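PDB 4IGU: CG5036 from Drosophila melanogaster, which binds G-protein alpha subunits through its RGS domain and probably both accelerates their GTP hydrolysis and inhibits GDP dissociation. Local coordinates for residues 51-55 and 119-123. Sequence-based numbering, arbitrary orientation.
Sequences NILFW and IYTLM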
ATOM      1  N   ASN A  51       0.535   5.911   1.254  1.00 10.35           N
ATOM      2  CA  ASN A  51      -0.603   5.055   0.927  1.00 12.56           C
ATOM      3  C   ASN A  51      -0.266   3.560   0.986  1.00 10.76           C
ATOM      4  O   ASN A  51      -0.987   2.768   1.603  1.00 13.54           O
ATOM      5  CB  ASN A  51      -1.161   5.431  -0.449  1.00 16.89           C
ATOM      6  CG  ASN A  51      -2.006   6.685  -0.405  1.00 20.04           C
ATOM      7  OD1 ASN A  51      -2.430   7.111   0.669  1.00 16.16           O
ATOM      8  ND2 ASN A  51      -2.272   7.280  -1.573  1.00 19.32           N
ATOM      9  N   ILE A  52       0.821   3.157   0.342  1.00  9.08           N
ATOM     10  CA  ILE A  52       1.191   1.744   0.365  1.00 11.55           C
ATOM     11  C   ILE A  52       1.823   1.332   1.706  1.00 14.43           C
ATOM     12  O   ILE A  52       1.655   0.195   2.170  1.00 13.24           O
ATOM     13  CB  ILE A  52       2.089   1.359  -0.850  1.00 11.05           C
ATOM     14  CG1 ILE A  52       2.078  -0.154  -1.067  1.00 12.91           C
ATOM     15  CG2 ILE A  52       3.515   1.925  -0.679  1.00 11.69           C
ATOM     16  CD1 ILE A  52       2.738  -0.604  -2.352  1.00 15.42           C
ATOM     17  N   LEU A  53       2.545   2.247   2.340  1.00 10.72           N
ATOM     18  CA  LEU A  53       3.137   1.936   3.632  1.00 11.36           C
ATOM     19  C   LEU A  53       2.032   1.711   4.685  1.00 11.87           C
ATOM     20  O   LEU A  53       2.116   0.787   5.505  1.00 11.47           O
ATOM     21  CB  LEU A  53       4.122   3.036   4.053  1.00 11.26           C
ATOM     22  CG  LEU A  53       5.393   3.056   3.182  1.00 16.81           C
ATOM     23  CD1 LEU A  53       6.143   4.376   3.272  1.00 23.15           C
ATOM     24  CD2 LEU A  53       6.315   1.911   3.580  1.00 17.16           C
ATOM     25  N   PHE A  54       0.985   2.529   4.643  1.00 11.50           N
ATOM     26  CA  PHE A  54      -0.170   2.319   5.530  1.00 12.45           C
ATOM     27  C   PHE A  54      -0.808   0.980   5.222  1.00  8.61           C
ATOM     28  O   PHE A  54      -1.108   0.193   6.130  1.00 13.68           O
ATOM     29  CB  PHE A  54      -1.194   3.451   5.351  1.00 10.42           C
ATOM     30  CG  PHE A  54      -2.535   3.193   6.020  1.00 12.60           C
ATOM     31  CD1 PHE A  54      -2.650   3.166   7.409  1.00 14.03           C
ATOM     32  CD2 PHE A  54      -3.685   3.031   5.256  1.00 12.10           C
ATOM     33  CE1 PHE A  54      -3.886   2.958   8.022  1.00 10.00           C
ATOM     34  CE2 PHE A  54      -4.930   2.818   5.864  1.00  8.61           C
ATOM     35  CZ  PHE A  54      -5.027   2.774   7.244  1.00  9.87           C
ATOM     36  N   TRP A  55      -0.996   0.703   3.934  1.00 11.42           N
ATOM     37  CA  TRP A  55      -1.636  -0.542   3.508  1.00 10.18           C
ATOM     38  C   TRP A  55      -0.826  -1.764   3.952  1.00 14.94           C
ATOM     39  O   TRP A  55      -1.378  -2.753   4.437  1.00 11.27           O
ATOM     40  CB  TRP A  55      -1.865  -0.556   1.984  1.00 10.80           C
ATOM     41  CG  TRP A  55      -2.723  -1.729   1.547  1.00 14.31           C
ATOM     42  CD1 TRP A  55      -4.085  -1.771   1.479  1.00 14.28           C
ATOM     43  CD2 TRP A  55      -2.264  -3.037   1.168  1.00 12.00           C
ATOM     44  NE1 TRP A  55      -4.504  -3.019   1.066  1.00 12.86           N
ATOM     45  CE2 TRP A  55      -3.401  -3.812   0.872  1.00 13.78           C
ATOM     46  CE3 TRP A  55      -0.993  -3.622   1.049  1.00 15.14           C
ATOM     47  CZ2 TRP A  55      -3.313  -5.145   0.455  1.00 16.32           C
ATOM     48  CZ3 TRP A  55      -0.907  -4.947   0.637  1.00 17.32           C
ATOM     49  CH2 TRP A  55      -2.061  -5.692   0.340  1.00 13.44           C
ATOM     50  N   ILE A 119      -7.955   3.201   1.014  1.00 14.30           N
ATOM     51  CA  ILE A 119      -6.616   3.471   0.496  1.00 12.37           C
ATOM     52  C   ILE A 119      -6.203   2.489  -0.624  1.00 12.33           C
ATOM     53  O   ILE A 119      -5.562   2.890  -1.601  1.00 12.04           O
ATOM     54  CB  ILE A 119      -5.562   3.510   1.627  1.00 13.29           C
ATOM     55  CG1 ILE A 119      -5.912   4.603   2.646  1.00 16.09           C
ATOM     56  CG2 ILE A 119      -4.160   3.735   1.054  1.00 14.26           C
ATOM     57  CD1 ILE A 119      -6.064   5.974   2.033  1.00 14.42           C
ATOM     58  N   TYR A 120      -6.570   1.216  -0.502  1.00 14.48           N
ATOM     59  CA  TYR A 120      -6.331   0.270  -1.603  1.00 13.77           C
ATOM     60  C   TYR A 120      -7.066   0.693  -2.881  1.00 14.86           C
ATOM     61  O   TYR A 120      -6.521   0.597  -3.981  1.00 14.66           O
ATOM     62  CB  TYR A 120      -6.743  -1.150  -1.200  1.00 11.93           C
ATOM     63  CG  TYR A 120      -6.452  -2.225  -2.239  1.00 16.30           C
ATOM     64  CD1 TYR A 120      -7.364  -2.512  -3.256  1.00 17.29           C
ATOM     65  CD2 TYR A 120      -5.283  -2.974  -2.183  1.00 17.03           C
ATOM     66  CE1 TYR A 120      -7.106  -3.506  -4.199  1.00 16.57           C
ATOM     67  CE2 TYR A 120      -5.016  -3.972  -3.118  1.00 16.40           C
ATOM     68  CZ  TYR A 120      -5.927  -4.226  -4.128  1.00 15.35           C
ATOM     69  OH  TYR A 120      -5.658  -5.220  -5.055  1.00 18.02           O
ATOM     70  N   THR A 121      -8.307   1.158  -2.731  1.00 13.68           N
ATOM     71  CA  THR A 121      -9.119   1.589  -3.864  1.00 14.57           C
ATOM     72  C   THR A 121      -8.501   2.832  -4.503  1.00 17.88           C
ATOM     73  O   THR A 121      -8.504   2.997  -5.729  1.00 18.74           O
ATOM     74  CB  THR A 121     -10.571   1.887  -3.423  1.00 19.26           C
ATOM     75  OG1 THR A 121     -11.158   0.698  -2.871  1.00 16.51           O
ATOM     76  CG2 THR A 121     -11.419   2.379  -4.600  1.00 20.41           C
ATOM     77  N   LEU A 122      -7.952   3.696  -3.655  1.00 17.28           N
ATOM     78  CA  LEU A 122      -7.260   4.898  -4.097  1.00 14.67           C
ATOM     79  C   LEU A 122      -6.047   4.557  -4.969  1.00 18.50           C
ATOM     80  O   LEU A 122      -5.907   5.075  -6.077  1.00 20.02           O
ATOM     81  CB  LEU A 122      -6.831   5.696  -2.862  1.00 20.14           C
ATOM     82  CG  LEU A 122      -6.029   6.982  -3.009  1.00 20.99           C
ATOM     83  CD1 LEU A 122      -6.677   7.842  -4.046  1.00 25.41           C
ATOM     84  CD2 LEU A 122      -5.974   7.713  -1.684  1.00 22.46           C
ATOM     85  N   MET A 123      -5.162   3.701  -4.463  1.00 15.87           N
ATOM     86  CA  MET A 123      -3.997   3.274  -5.236  1.00 17.83           C
ATOM     87  C   MET A 123      -4.428   2.578  -6.526  1.00 21.65           C
ATOM     88  O   MET A 123      -3.816   2.744  -7.581  1.00 20.56           O
ATOM     89  CB  MET A 123      -3.127   2.320  -4.415  1.00 16.38           C
ATOM     90  CG  MET A 123      -2.335   3.003  -3.292  1.00 15.76           C
ATOM     91  SD  MET A 123      -1.317   1.814  -2.387  1.00 14.27           S
ATOM     92  CE  MET A 123      -2.561   0.680  -1.748  1.00 16.29           C
TER
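Asn51 and Ile119 bring helices 50-61 and 113-132 together, the short segments 51-55 and 119-123 running roughly antiparallel at 142° with their axes 9.8 Å apart at closest approach. The CG2 methyl of Ile119 pushes between the helices: it rests 3.4 Å from Asn51 O, which also accepts the helical bond from Trp55 N, and it touches Asn51 CB. The other branch of Ile119 turns to Phe54, its CG1 lying 3.8 Å from both CD2 and CE2 of the ring, while Val90, in a loop, touches Asn51, Phe54 and Ile119. At the far end of the Asn51 amide, ND2 meets the Leu122 methyl CD2 at 3.7 Å, a van der Waals contact.

Both helices belong to the all-helical RGS domain, and this buried contact near the centre of the chain joins its long helix 113-132 to helix 50-61. Met123 reaches across to helix 50-61, bent at its last torsion: SD sits 3.7 Å from Ile52 N and CE turns back to Trp55 CB at 4.0 Å. Phe26 and Met30 of helix 26-30 also pack on the Met123 side chain.

Trp55 and Tyr120 extend side by side in the same direction; CG of Trp55 stands anti to the backbone nitrogen (chi1 -171°), which sends the indole out alongside Tyr120. The indole five-membered ring and the phenol ring are inclined by 39°, and NE1 comes within 3.3 Å of Tyr120 CD2. Replacing Trp55 with an alanine would probably leave Tyr120 CB and CD2 without the indole against them and open a gap beside Met30, which touches both aromatic side chains.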